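Local coordinates for possible protein of nuclear scaffold (Encephalitozoon cuniculi, PDB 3KAE) that forms the homodimeric, tetratricopeptide-repeat N-terminal domain of Cdc27, a subunit of the anaphase-promoting complex, and probably serves there as a dimerising scaffold for protein binding, at residues K11-R14 with Y15-Y18; D17-T20 with A21-L24; P33-R36 with M37-S40; T61-S64 with K65-S69; D98-A101 with R102-E105. One frame throughout, in Å; residues are numbered along the deposited sequence.

Contact 1: K11-R14 with Y15-Y18; sequences KSIR and YRDY
Ser12 O and Ile13 O, two of the last carbonyls of helix 5-14, are taken up by the turn that ends it, a Schellman motif. Asp17 N reaches back to Ser12 O at 2.7 Å, nearly in line with the carbonyl, and Arg16 N donates to Ile13 O, also 2.7 Å away but well above that carbonyl's plane. Arg16 makes the reversal with positive phi (64°), and Tyr15 N gives only weak bonds to Lys11 O and Ser12 O. Arg14 O, at the helix end, accepts from a water that in turn accepts from Arg16 NH2. Tyr15 suits the bend because its ring is long enough to lie alongside the stems of Lys11 and Arg14, with Lys11 CG 3.7 Å from Tyr15 CE1. The Arg14 guanidinium sets one face over CE1, its plane 49° from the ring. Their polar ends serve the dimer: Tyr15 OH bonds Asp112 OD2, and Arg14 NH1 bonds Phe107 O, both of the second subunit. Bent at chi2 (-61°), Arg16 folds back so that Ile13 O lies over one face of its guanidinium, while NH1 donates almost in the guanidinium plane to Tyr18 OH at 2.9 Å.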
loop_
_atom_site.group_PDB
_atom_site.type_symbol
_atom_site.label_atom_id
_atom_site.label_comp_id
_atom_site.label_asym_id
_atom_site.label_seq_id
_atom_site.Cartn_x
_atom_site.Cartn_y
_atom_site.Cartn_z
ATOM N N LYS C 11 -4.305 12.864 -3.443
ATOM C CA LYS C 11 -4.365 13.260 -2.050
ATOM C C LYS C 11 -4.924 12.165 -1.157
ATOM O O LYS C 11 -4.450 11.975 -0.032
ATOM C CB LYS C 11 -5.140 14.567 -1.869
ATOM C CG LYS C 11 -4.885 15.194 -0.510
ATOM C CD LYS C 11 -5.615 16.512 -0.343
ATOM C CE LYS C 11 -4.987 17.620 -1.172
ATOM N NZ LYS C 11 -5.706 18.916 -0.980
ATOM N N SER C 12 -5.912 11.428 -1.656
ATOM C CA SER C 12 -6.498 10.335 -0.885
ATOM C C SER C 12 -5.544 9.151 -0.724
ATOM O O SER C 12 -5.589 8.436 0.289
ATOM C CB SER C 12 -7.801 9.847 -1.545
ATOM O OG SER C 12 -8.699 10.914 -1.761
ATOM N N ILE C 13 -4.721 8.919 -1.745
ATOM C CA ILE C 13 -3.736 7.843 -1.677
ATOM C C ILE C 13 -2.694 8.198 -0.614
ATOM O O ILE C 13 -2.466 7.442 0.315
ATOM C CB ILE C 13 -3.084 7.613 -3.043
ATOM C CG1 ILE C 13 -4.133 7.028 -3.999
ATOM C CG2 ILE C 13 -1.870 6.693 -2.902
ATOM C CD1 ILE C 13 -3.920 7.363 -5.463
ATOM N N ARG C 14 -2.122 9.390 -0.748
ATOM C CA ARG C 14 -1.203 9.945 0.234
ATOM C C ARG C 14 -1.749 9.882 1.654
ATOM O O ARG C 14 -0.988 9.746 2.594
ATOM C CB ARG C 14 -0.799 11.368 -0.152
ATOM C CG ARG C 14 -0.385 12.237 1.009
ATOM C CD ARG C 14 0.449 13.418 0.538
ATOM N NE ARG C 14 -0.343 14.470 -0.086
ATOM C CZ ARG C 14 -0.600 15.646 0.483
ATOM N NH1 ARG C 14 -0.126 15.924 1.689
ATOM N NH2 ARG C 14 -1.330 16.553 -0.159
ATOM N N TYR C 15 -3.067 9.930 1.825
ATOM C CA TYR C 15 -3.641 9.827 3.176
ATOM C C TYR C 15 -4.104 8.412 3.499
ATOM O O TYR C 15 -4.625 8.139 4.582
ATOM C CB TYR C 15 -4.770 10.852 3.386
ATOM C CG TYR C 15 -4.255 12.255 3.665
ATOM C CD1 TYR C 15 -3.954 13.122 2.627
ATOM C CD2 TYR C 15 -4.052 12.701 4.974
ATOM C CE1 TYR C 15 -3.477 14.402 2.873
ATOM C CE2 TYR C 15 -3.564 13.976 5.235
ATOM C CZ TYR C 15 -3.279 14.818 4.178
ATOM O OH TYR C 15 -2.799 16.082 4.422
ATOM N N ARG C 16 -3.904 7.502 2.559
ATOM C CA ARG C 16 -4.248 6.105 2.769
ATOM C C ARG C 16 -5.747 5.996 2.943
ATOM O O ARG C 16 -6.264 5.034 3.524
ATOM C CB ARG C 16 -3.482 5.486 3.961
ATOM C CG ARG C 16 -1.963 5.732 3.929
ATOM C CD ARG C 16 -1.282 5.125 2.683
ATOM N NE ARG C 16 -0.090 5.879 2.337
ATOM C CZ ARG C 16 0.506 5.833 1.152
ATOM N NH1 ARG C 16 0.016 5.053 0.204
ATOM N NH2 ARG C 16 1.585 6.571 0.917
ATOM N N ASP C 17 -6.446 6.996 2.420
ATOM C CA ASP C 17 -7.903 6.964 2.343
ATOM C C ASP C 17 -8.311 6.347 0.994
ATOM O O ASP C 17 -8.640 7.061 0.029
ATOM C CB ASP C 17 -8.490 8.372 2.471
ATOM C CG ASP C 17 -10.009 8.383 2.333
ATOM O OD1 ASP C 17 -10.634 7.291 2.315
ATOM O OD2 ASP C 17 -10.582 9.488 2.229
ATOM N N TYR C 18 -8.277 5.021 0.940
ATOM C CA TYR C 18 -8.366 4.299 -0.321
ATOM C C TYR C 18 -9.811 4.208 -0.814
ATOM O O TYR C 18 -10.049 4.307 -2.010
ATOM C CB TYR C 18 -7.717 2.902 -0.199
ATOM C CG TYR C 18 -6.187 2.913 -0.005
ATOM C CD1 TYR C 18 -5.387 3.815 -0.707
ATOM C CD2 TYR C 18 -5.548 1.995 0.856
ATOM C CE1 TYR C 18 -4.012 3.831 -0.558
ATOM C CE2 TYR C 18 -4.145 2.007 1.021
ATOM C CZ TYR C 18 -3.394 2.924 0.297
ATOM O OH TYR C 18 -2.027 2.968 0.416
HETATM O O HOH W 1 1.763 9.202 2.730
#

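Contact 2: D17-T20 with A21-L24; sequences DYET and AIFL
Thr20 and Leu24, one helical turn apart, run side by side in the same direction. CB of Thr20 is simply the branch point, and from there the side chain forks. The methyl CG2 lies anti to the backbone N, which sends it along the helix to Leu24, where it meets CD1 at 3.8 Å. The hydroxyl branch, with OG1 beside the backbone N (chi1 -61°), turns back to the start of the helix and donates to Asp17 OD2 at 2.6 Å; OG1 approaches from the syn side, somewhat out of the carboxylate plane. OG1 is also bonded to Phe147 N of the second subunit. Asp17 is the N-cap of helix 18-31, one of the helices of this tetratricopeptide-repeat domain, and its OD1 accepts a weak bond from Thr20 N. A short carboxylate suits this place, since one oxygen can meet a backbone N-H of the first turn and the other the threonine hydroxyl. Behind the cap the backbone ladder tightens: Ala21 N to Asp17 O is long and weak, whereas Ile22 N to Tyr18 O is 2.7 Å. Ile22 CG1 rests 3.2 Å from the same Tyr18 O. Small Ala21 lets Val42 of helix 36-45 come close, and Leu24 packs on Leu5 and Ile9 of helix 5-14. Phe23 points its ring instead to Tyr180 and Tyr209 of the second subunit, meeting both edge-to-face.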
loop_
_atom_site.group_PDB
_atom_site.type_symbol
_atom_site.label_atom_id
_atom_site.label_comp_id
_atom_site.label_asym_id
_atom_site.label_seq_id
_atom_site.Cartn_x
_atom_site.Cartn_y
_atom_site.Cartn_z
ATOM N N ASP C 17 -6.446 6.996 2.420
ATOM C CA ASP C 17 -7.903 6.964 2.343
ATOM C C ASP C 17 -8.311 6.347 0.994
ATOM O O ASP C 17 -8.640 7.061 0.029
ATOM C CB ASP C 17 -8.490 8.372 2.471
ATOM C CG ASP C 17 -10.009 8.383 2.333
ATOM O OD1 ASP C 17 -10.634 7.291 2.315
ATOM O OD2 ASP C 17 -10.582 9.488 2.229
ATOM N N TYR C 18 -8.277 5.021 0.940
ATOM C CA TYR C 18 -8.366 4.299 -0.321
ATOM C C TYR C 18 -9.811 4.208 -0.814
ATOM O O TYR C 18 -10.049 4.307 -2.010
ATOM C CB TYR C 18 -7.717 2.902 -0.199
ATOM C CG TYR C 18 -6.187 2.913 -0.005
ATOM C CD1 TYR C 18 -5.387 3.815 -0.707
ATOM C CD2 TYR C 18 -5.548 1.995 0.856
ATOM C CE1 TYR C 18 -4.012 3.831 -0.558
ATOM C CE2 TYR C 18 -4.145 2.007 1.021
ATOM C CZ TYR C 18 -3.394 2.924 0.297
ATOM O OH TYR C 18 -2.027 2.968 0.416
ATOM N N GLU C 19 -10.763 4.027 0.101
ATOM C CA GLU C 19 -12.197 4.038 -0.261
ATOM C C GLU C 19 -12.572 5.287 -1.066
ATOM O O GLU C 19 -13.204 5.215 -2.119
ATOM C CB GLU C 19 -13.082 3.925 0.977
ATOM C CG GLU C 19 -12.900 2.614 1.771
ATOM C CD GLU C 19 -13.117 1.378 0.921
ATOM O OE1 GLU C 19 -13.620 1.511 -0.210
ATOM O OE2 GLU C 19 -12.788 0.264 1.381
ATOM N N THR C 20 -12.140 6.443 -0.606
ATOM C CA THR C 20 -12.379 7.657 -1.370
ATOM C C THR C 20 -11.738 7.583 -2.748
ATOM O O THR C 20 -12.342 7.961 -3.741
ATOM C CB THR C 20 -11.859 8.883 -0.624
ATOM O OG1 THR C 20 -12.557 8.991 0.614
ATOM C CG2 THR C 20 -12.050 10.129 -1.428
ATOM N N ALA C 21 -10.512 7.088 -2.812
ATOM C CA ALA C 21 -9.779 7.025 -4.073
ATOM C C ALA C 21 -10.429 6.063 -5.048
ATOM O O ALA C 21 -10.457 6.308 -6.245
ATOM C CB ALA C 21 -8.310 6.613 -3.811
ATOM N N ILE C 22 -10.893 4.935 -4.529
ATOM C CA ILE C 22 -11.603 3.962 -5.326
ATOM C C ILE C 22 -12.925 4.603 -5.854
ATOM O O ILE C 22 -13.248 4.527 -7.044
ATOM C CB ILE C 22 -11.850 2.686 -4.498
ATOM C CG1 ILE C 22 -10.504 1.981 -4.212
ATOM C CG2 ILE C 22 -12.792 1.747 -5.227
ATOM C CD1 ILE C 22 -10.573 0.872 -3.174
ATOM N N PHE C 23 -13.667 5.272 -4.977
ATOM C CA PHE C 23 -14.903 5.940 -5.390
ATOM C C PHE C 23 -14.645 7.021 -6.436
ATOM O O PHE C 23 -15.254 7.023 -7.498
ATOM C CB PHE C 23 -15.627 6.555 -4.196
ATOM C CG PHE C 23 -16.940 7.174 -4.552
ATOM C CD1 PHE C 23 -16.997 8.460 -5.072
ATOM C CD2 PHE C 23 -18.123 6.468 -4.376
ATOM C CE1 PHE C 23 -18.209 9.030 -5.415
ATOM C CE2 PHE C 23 -19.338 7.035 -4.710
ATOM C CZ PHE C 23 -19.386 8.322 -5.237
ATOM N N LEU C 24 -13.736 7.933 -6.141
ATOM C CA LEU C 24 -13.400 8.987 -7.093
ATOM C C LEU C 24 -12.860 8.415 -8.393
ATOM O O LEU C 24 -12.991 9.025 -9.451
ATOM C CB LEU C 24 -12.358 9.940 -6.486
ATOM C CG LEU C 24 -12.795 10.816 -5.321
ATOM C CD1 LEU C 24 -11.646 11.710 -4.892
ATOM C CD2 LEU C 24 -14.024 11.660 -5.737
#

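Contact 3: P33-R36 with M37-S40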
loop_
_atom_site.group_PDB
_atom_site.type_symbol
_atom_site.label_atom_id
_atom_site.label_comp_id
_atom_site.label_asym_id
_atom_site.label_seq_id
_atom_site.Cartn_x
_atom_site.Cartn_y
_atom_site.Cartn_z
ATOM N N PRO C 33 -10.943 7.256 -19.747
ATOM C CA PRO C 33 -10.658 5.815 -19.678
ATOM C C PRO C 33 -9.165 5.510 -19.579
ATOM O O PRO C 33 -8.793 4.403 -19.186
ATOM C CB PRO C 33 -11.198 5.278 -21.004
ATOM C CG PRO C 33 -12.155 6.327 -21.492
ATOM C CD PRO C 33 -11.605 7.626 -21.008
ATOM N N GLU C 34 -8.326 6.475 -19.948
ATOM C CA GLU C 34 -6.873 6.303 -19.903
ATOM C C GLU C 34 -6.412 6.169 -18.451
ATOM O O GLU C 34 -5.246 6.369 -18.138
ATOM C CB GLU C 34 -6.166 7.496 -20.559
ATOM C CG GLU C 34 -6.758 7.949 -21.904
ATOM C CD GLU C 34 -7.948 8.918 -21.776
ATOM O OE1 GLU C 34 -8.033 9.679 -20.784
ATOM O OE2 GLU C 34 -8.797 8.927 -22.693
ATOM N N TYR C 35 -7.344 5.829 -17.571
ATOM C CA TYR C 35 -7.100 5.871 -16.144
ATOM C C TYR C 35 -7.617 4.634 -15.441
ATOM O O TYR C 35 -7.727 4.635 -14.214
ATOM C CB TYR C 35 -7.774 7.108 -15.530
ATOM C CG TYR C 35 -7.063 8.413 -15.825
ATOM C CD1 TYR C 35 -5.816 8.687 -15.260
ATOM C CD2 TYR C 35 -7.637 9.374 -16.663
ATOM C CE1 TYR C 35 -5.153 9.874 -15.521
ATOM C CE2 TYR C 35 -6.983 10.572 -16.937
ATOM C CZ TYR C 35 -5.737 10.815 -16.361
ATOM O OH TYR C 35 -5.061 11.992 -16.613
ATOM N N ARG C 36 -7.967 3.594 -16.197
ATOM C CA ARG C 36 -8.468 2.379 -15.560
ATOM C C ARG C 36 -7.326 1.703 -14.782
ATOM O O ARG C 36 -7.548 0.909 -13.864
ATOM C CB ARG C 36 -9.044 1.402 -16.580
ATOM C CG ARG C 36 -9.828 0.262 -15.926
ATOM C CD ARG C 36 -10.257 -0.796 -16.936
ATOM N NE ARG C 36 -11.266 -0.302 -17.880
ATOM C CZ ARG C 36 -12.539 -0.077 -17.563
ATOM N NH1 ARG C 36 -12.967 -0.291 -16.323
ATOM N NH2 ARG C 36 -13.385 0.370 -18.485
ATOM N N MET C 37 -6.105 2.023 -15.181
ATOM C CA MET C 37 -4.927 1.547 -14.498
ATOM C C MET C 37 -5.002 2.047 -13.063
ATOM O O MET C 37 -4.834 1.271 -12.125
ATOM C CB MET C 37 -3.679 2.083 -15.203
ATOM C CG MET C 37 -2.352 1.403 -14.843
ATOM S SD MET C 37 -2.332 -0.404 -14.968
ATOM C CE MET C 37 -2.305 -0.843 -13.218
ATOM N N LEU C 38 -5.295 3.339 -12.910
ATOM C CA LEU C 38 -5.336 4.012 -11.602
ATOM C C LEU C 38 -6.299 3.331 -10.633
ATOM O O LEU C 38 -6.001 3.138 -9.447
ATOM C CB LEU C 38 -5.739 5.480 -11.781
ATOM C CG LEU C 38 -5.922 6.341 -10.525
ATOM C CD1 LEU C 38 -4.715 6.241 -9.594
ATOM C CD2 LEU C 38 -6.154 7.791 -10.904
ATOM N N MET C 39 -7.461 2.988 -11.161
ATOM C CA MET C 39 -8.464 2.247 -10.429
ATOM C C MET C 39 -7.868 0.927 -9.946
ATOM O O MET C 39 -8.020 0.545 -8.790
ATOM C CB MET C 39 -9.646 1.985 -11.369
ATOM C CG MET C 39 -10.717 1.082 -10.817
ATOM S SD MET C 39 -11.627 1.817 -9.463
ATOM C CE MET C 39 -13.169 0.924 -9.633
ATOM N N SER C 40 -7.206 0.226 -10.859
ATOM C CA SER C 40 -6.584 -1.049 -10.551
ATOM C C SER C 40 -5.552 -0.929 -9.415
ATOM O O SER C 40 -5.516 -1.741 -8.493
ATOM C CB SER C 40 -5.899 -1.588 -11.803
ATOM O OG SER C 40 -6.839 -2.056 -12.736
#
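Tyr35 and Leu38 meet where the chain enters helix 36-45. Leu38 CB lies 3.3 Å from Tyr35 O, and its CD2 comes obliquely to the ring at CD1, 4.5 Å away, so the tyrosine and leucine only brush each other directly. What packs them is a third party: both side chains touch Ile103 of helix 101-104, and the phenol OH of Tyr35 bonds Asp100 N, giving the polar end of a largely apolar ring a backbone partner. Tyr35 occupies the N-cap position, but its side chain is turned to this neighbouring helix, and it is the carbonyl that serves the first turn, accepting weak bonds from Leu38 N and Met39 N. One residue on, the ladder firms up: Ser40 N donates to Arg36 O at 3.1 Å, tilted from the carbonyl plane. Ser40 OG, kept beside its own backbone N (chi1 -73°), leans back to the same oxygen and adds a weak bond at 3.3 Å. Serine suits this buried site because its hydroxyl can lean, though weakly, on a carbonyl of its own helix while its small side chain lies against His55 and Leu56 of helix 49-57. In this tetratricopeptide-repeat domain, built of stacked helices, Met37, bent at chi2, carries the packing further by reaching Thr63, Ser64 and Tyr67 of helix 62-74. On the solvent side things are slacker. Pro33 and Glu34 are exposed, and their side chains make no contact with residues 37-40. Arg36 is partly exposed; its side chain touches Lys58, and its NH1 makes a weak bond to His55 ND1.

Contact 4: T61-S64 with K65-S69; sequences TCTS and KYYES
Ser64 turns its hydroxyl to an uncommon angle, chi1 96°, which brings OG to within 2.9 Å of Lys65 N in a geometry too poor for a hydrogen bond. Instead, Ser64 OG accepts from Thr61 N at 3.1 Å. In return Thr61 OG1 accepts from Ser64 N at 3.2 Å, and the reciprocal pair is a capping box at the start of helix 62-74. Threonine and serine suit it because each carries its hydroxyl oxygen directly on CB, two bonds from CA, near enough to meet the other residue's N-H. In this tetratricopeptide-repeat domain the capped helix packs against helices 36-45, 49-57 and 78-89. Past the box the ladder runs regularly: Lys65 N donates to Thr61 O at 2.9 Å, nearly straight. Lys65 CB and CG lie close to that oxygen, and its ammonium forms a salt bridge with Glu68, NZ to OE2 3.3 Å, whose two bonds are both weak; Glu68 OE2 is also bound by Ser84 OG. On the other side of the helix Thr63 lies beside Tyr67, its CG2 4.0 Å from Tyr67 CD1, while Thr63 O sits at the ring edge, in its plane. The two tyrosines carry the helix into the dimer. Tyr66 OH bonds Tyr15 O, and Tyr67 OH bonds Arg16 NE, both partners being on the second subunit.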
loop_
_atom_site.group_PDB
_atom_site.type_symbol
_atom_site.label_atom_id
_atom_site.label_comp_id
_atom_site.label_asym_id
_atom_site.label_seq_id
_atom_site.Cartn_x
_atom_site.Cartn_y
_atom_site.Cartn_z
ATOM N N THR C 61 -0.899 -3.358 -20.700
ATOM C CA THR C 61 0.334 -2.594 -20.747
ATOM C C THR C 61 1.365 -3.189 -19.778
ATOM O O THR C 61 1.063 -4.100 -19.008
ATOM C CB THR C 61 0.108 -1.099 -20.414
ATOM O OG1 THR C 61 -0.218 -0.952 -19.026
ATOM C CG2 THR C 61 -1.004 -0.480 -21.290
ATOM N N CYS C 62 2.583 -2.672 -19.818
ATOM C CA CYS C 62 3.592 -3.125 -18.877
ATOM C C CYS C 62 3.105 -2.951 -17.435
ATOM O O CYS C 62 3.300 -3.853 -16.599
ATOM C CB CYS C 62 4.923 -2.398 -19.095
ATOM S SG CYS C 62 4.786 -0.605 -19.296
ATOM N N THR C 63 2.468 -1.807 -17.150
ATOM C CA THR C 63 2.005 -1.512 -15.790
ATOM C C THR C 63 0.850 -2.419 -15.409
ATOM O O THR C 63 0.745 -2.861 -14.275
ATOM C CB THR C 63 1.557 -0.042 -15.605
ATOM O OG1 THR C 63 2.579 0.856 -16.041
ATOM C CG2 THR C 63 1.270 0.241 -14.149
ATOM N N SER C 64 0.006 -2.737 -16.375
ATOM C CA SER C 64 -1.181 -3.532 -16.076
ATOM C C SER C 64 -0.778 -4.969 -15.838
ATOM O O SER C 64 -1.237 -5.598 -14.892
ATOM C CB SER C 64 -2.247 -3.420 -17.198
ATOM O OG SER C 64 -2.178 -4.489 -18.135
ATOM N N LYS C 65 0.086 -5.486 -16.709
ATOM C CA LYS C 65 0.574 -6.860 -16.591
ATOM C C LYS C 65 1.402 -7.034 -15.323
ATOM O O LYS C 65 1.354 -8.071 -14.674
ATOM C CB LYS C 65 1.374 -7.258 -17.826
ATOM C CG LYS C 65 0.504 -7.539 -19.032
ATOM C CD LYS C 65 -0.487 -8.648 -18.727
ATOM C CE LYS C 65 -1.348 -8.958 -19.940
ATOM N NZ LYS C 65 -2.371 -10.009 -19.673
ATOM N N TYR C 66 2.131 -5.992 -14.954
ATOM C CA TYR C 66 2.869 -6.021 -13.693
ATOM C C TYR C 66 1.936 -6.144 -12.473
ATOM O O TYR C 66 2.091 -7.058 -11.658
ATOM C CB TYR C 66 3.812 -4.818 -13.577
ATOM C CG TYR C 66 4.702 -4.894 -12.367
ATOM C CD1 TYR C 66 5.741 -5.812 -12.297
ATOM C CD2 TYR C 66 4.486 -4.066 -11.280
ATOM C CE1 TYR C 66 6.528 -5.900 -11.179
ATOM C CE2 TYR C 66 5.279 -4.133 -10.171
ATOM C CZ TYR C 66 6.295 -5.055 -10.125
ATOM O OH TYR C 66 7.071 -5.108 -9.012
ATOM N N TYR C 67 0.957 -5.246 -12.353
ATOM C CA TYR C 67 -0.008 -5.348 -11.248
ATOM C C TYR C 67 -0.811 -6.647 -11.341
ATOM O O TYR C 67 -1.231 -7.220 -10.337
ATOM C CB TYR C 67 -0.930 -4.112 -11.179
ATOM C CG TYR C 67 -0.280 -3.012 -10.400
ATOM C CD1 TYR C 67 0.540 -2.085 -11.022
ATOM C CD2 TYR C 67 -0.425 -2.937 -9.030
ATOM C CE1 TYR C 67 1.173 -1.094 -10.294
ATOM C CE2 TYR C 67 0.216 -1.951 -8.296
ATOM C CZ TYR C 67 1.014 -1.040 -8.933
ATOM O OH TYR C 67 1.628 -0.036 -8.203
ATOM N N GLU C 68 -0.990 -7.129 -12.555
ATOM C CA GLU C 68 -1.674 -8.370 -12.722
ATOM C C GLU C 68 -0.901 -9.475 -12.016
ATOM O O GLU C 68 -1.470 -10.238 -11.225
ATOM C CB GLU C 68 -1.807 -8.676 -14.210
ATOM C CG GLU C 68 -2.968 -9.549 -14.539
ATOM C CD GLU C 68 -3.157 -9.708 -16.033
ATOM O OE1 GLU C 68 -3.500 -8.717 -16.721
ATOM O OE2 GLU C 68 -2.960 -10.836 -16.511
ATOM N N SER C 69 0.405 -9.544 -12.298
ATOM C CA SER C 69 1.298 -10.502 -11.651
ATOM C C SER C 69 1.276 -10.350 -10.128
ATOM O O SER C 69 1.196 -11.340 -9.409
ATOM C CB SER C 69 2.726 -10.346 -12.176
ATOM O OG SER C 69 3.504 -11.496 -11.855
#

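Contact 5: D98-A101 with R102-E105; sequences DVDA and RIQE
Charge comes first: Asp100 OD1 binds Arg102 NE at 2.8 Å, using the lone pair on the side of its other oxygen, and takes a second, weak bond from NH2. The carboxylate and guanidinium planes stand 67° apart, so this is not a flat two-oxygen pairing; one oxygen takes both N-H groups. Asp100 is at the N-cap position of the short helix 101-104, and the same OD1 caps weakly, accepting from Arg102 N 3.5 Å away. Aspartate suits the site, its oxygen serving helix start and arginine together. Among backbone bonds, Asp100 O accepts twice, from Ile103 N well above the carbonyl plane and from Gln104 N within it, each at 3.0 Å. This little helix lies in the connection between helices 78-89 and 113-126 of the tetratricopeptide-repeat domain, and Ile103 packs back on Ile6 of helix 5-14. A side-chain amide ties down the extended residues leading into the helix: Gln104, bent at chi2 (97°), brings OE1 to Val99 N at 2.9 Å, while its NE2 bonds Pro97 O. The apolar contact is between Val99 and Ile103, CG2 to CB at 3.5 Å, a methyl of one beta-branched residue against the beta carbon of another.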
loop_
_atom_site.group_PDB
_atom_site.type_symbol
_atom_site.label_atom_id
_atom_site.label_comp_id
_atom_site.label_asym_id
_atom_site.label_seq_id
_atom_site.Cartn_x
_atom_site.Cartn_y
_atom_site.Cartn_z
ATOM N N ASP C 98 -0.413 8.343 -22.444
ATOM C CA ASP C 98 0.005 9.635 -21.917
ATOM C C ASP C 98 -1.066 10.080 -20.924
ATOM O O ASP C 98 -2.229 10.236 -21.295
ATOM C CB ASP C 98 0.117 10.670 -23.043
ATOM C CG ASP C 98 1.147 10.294 -24.093
ATOM O OD1 ASP C 98 2.227 9.805 -23.711
ATOM O OD2 ASP C 98 0.877 10.503 -25.298
ATOM N N VAL C 99 -0.687 10.267 -19.664
ATOM C CA VAL C 99 -1.659 10.649 -18.643
ATOM C C VAL C 99 -1.165 11.819 -17.806
ATOM O O VAL C 99 -0.023 12.256 -17.950
ATOM C CB VAL C 99 -1.982 9.478 -17.695
ATOM C CG1 VAL C 99 -2.274 8.214 -18.487
ATOM C CG2 VAL C 99 -0.837 9.254 -16.711
ATOM N N ASP C 100 -2.033 12.328 -16.936
ATOM C CA ASP C 100 -1.617 13.316 -15.946
ATOM C C ASP C 100 -0.285 12.890 -15.328
ATOM O O ASP C 100 -0.078 11.707 -15.033
ATOM C CB ASP C 100 -2.682 13.471 -14.855
ATOM C CG ASP C 100 -2.365 14.602 -13.877
ATOM O OD1 ASP C 100 -2.295 14.336 -12.661
ATOM O OD2 ASP C 100 -2.179 15.758 -14.320
ATOM N N ALA C 101 0.608 13.860 -15.135
ATOM C CA ALA C 101 1.949 13.594 -14.627
ATOM C C ALA C 101 1.954 12.909 -13.259
ATOM O O ALA C 101 2.841 12.110 -12.970
ATOM C CB ALA C 101 2.763 14.879 -14.584
ATOM N N ARG C 102 0.968 13.224 -12.425
ATOM C CA ARG C 102 0.902 12.641 -11.088
ATOM C C ARG C 102 0.569 11.156 -11.155
ATOM O O ARG C 102 0.951 10.370 -10.283
ATOM C CB ARG C 102 -0.116 13.387 -10.231
ATOM C CG ARG C 102 0.354 14.777 -9.830
ATOM C CD ARG C 102 -0.794 15.635 -9.351
ATOM N NE ARG C 102 -1.738 15.924 -10.430
ATOM C CZ ARG C 102 -2.821 16.682 -10.292
ATOM N NH1 ARG C 102 -3.098 17.228 -9.116
ATOM N NH2 ARG C 102 -3.629 16.894 -11.323
ATOM N N ILE C 103 -0.142 10.782 -12.211
ATOM C CA ILE C 103 -0.512 9.395 -12.439
ATOM C C ILE C 103 0.650 8.639 -13.081
ATOM O O ILE C 103 0.927 7.491 -12.735
ATOM C CB ILE C 103 -1.776 9.321 -13.330
ATOM C CG1 ILE C 103 -2.936 10.015 -12.625
ATOM C CG2 ILE C 103 -2.145 7.885 -13.641
ATOM C CD1 ILE C 103 -3.035 9.656 -11.150
ATOM N N GLN C 104 1.331 9.304 -14.009
ATOM C CA GLN C 104 2.396 8.691 -14.787
ATOM C C GLN C 104 3.454 8.120 -13.846
ATOM O O GLN C 104 3.976 7.025 -14.061
ATOM C CB GLN C 104 3.013 9.717 -15.744
ATOM C CG GLN C 104 3.603 9.123 -17.021
ATOM C CD GLN C 104 2.656 9.178 -18.224
ATOM O OE1 GLN C 104 1.916 10.147 -18.410
ATOM N NE2 GLN C 104 2.699 8.140 -19.059
ATOM N N GLU C 105 3.740 8.865 -12.784
ATOM C CA GLU C 105 4.736 8.468 -11.801
ATOM C C GLU C 105 4.448 7.101 -11.195
ATOM O O GLU C 105 5.354 6.448 -10.689
ATOM C CB GLU C 105 4.821 9.511 -10.683
ATOM C CG GLU C 105 5.565 10.780 -11.054
ATOM C CD GLU C 105 5.630 11.762 -9.897
ATOM O OE1 GLU C 105 4.769 11.672 -8.990
ATOM O OE2 GLU C 105 6.539 12.622 -9.898
#

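In the fold
The five contacts follow one another along the first 105 residues, each at a turn or a helix end. Contacts 1 and 2 share Asp17 and Tyr18 and lie about 7 Å apart between centres, joining helix 5-14 to helix 18-31. Contact 3 opens helix 36-45 and touches contacts 2, 4 and 5; Met37 of contact 3 packs on the start of helix 62-74 in contact 4, and Tyr35 on the short helix of contact 5. The centres of contacts 3 and 5 are about 11 Å apart. Contacts 1 and 4, about 22 Å apart between centres, do not touch within the chain, yet the turn of contact 1 in one subunit meets the tyrosines of contact 4 in the other, linking the two repeat arrays into the homodimer.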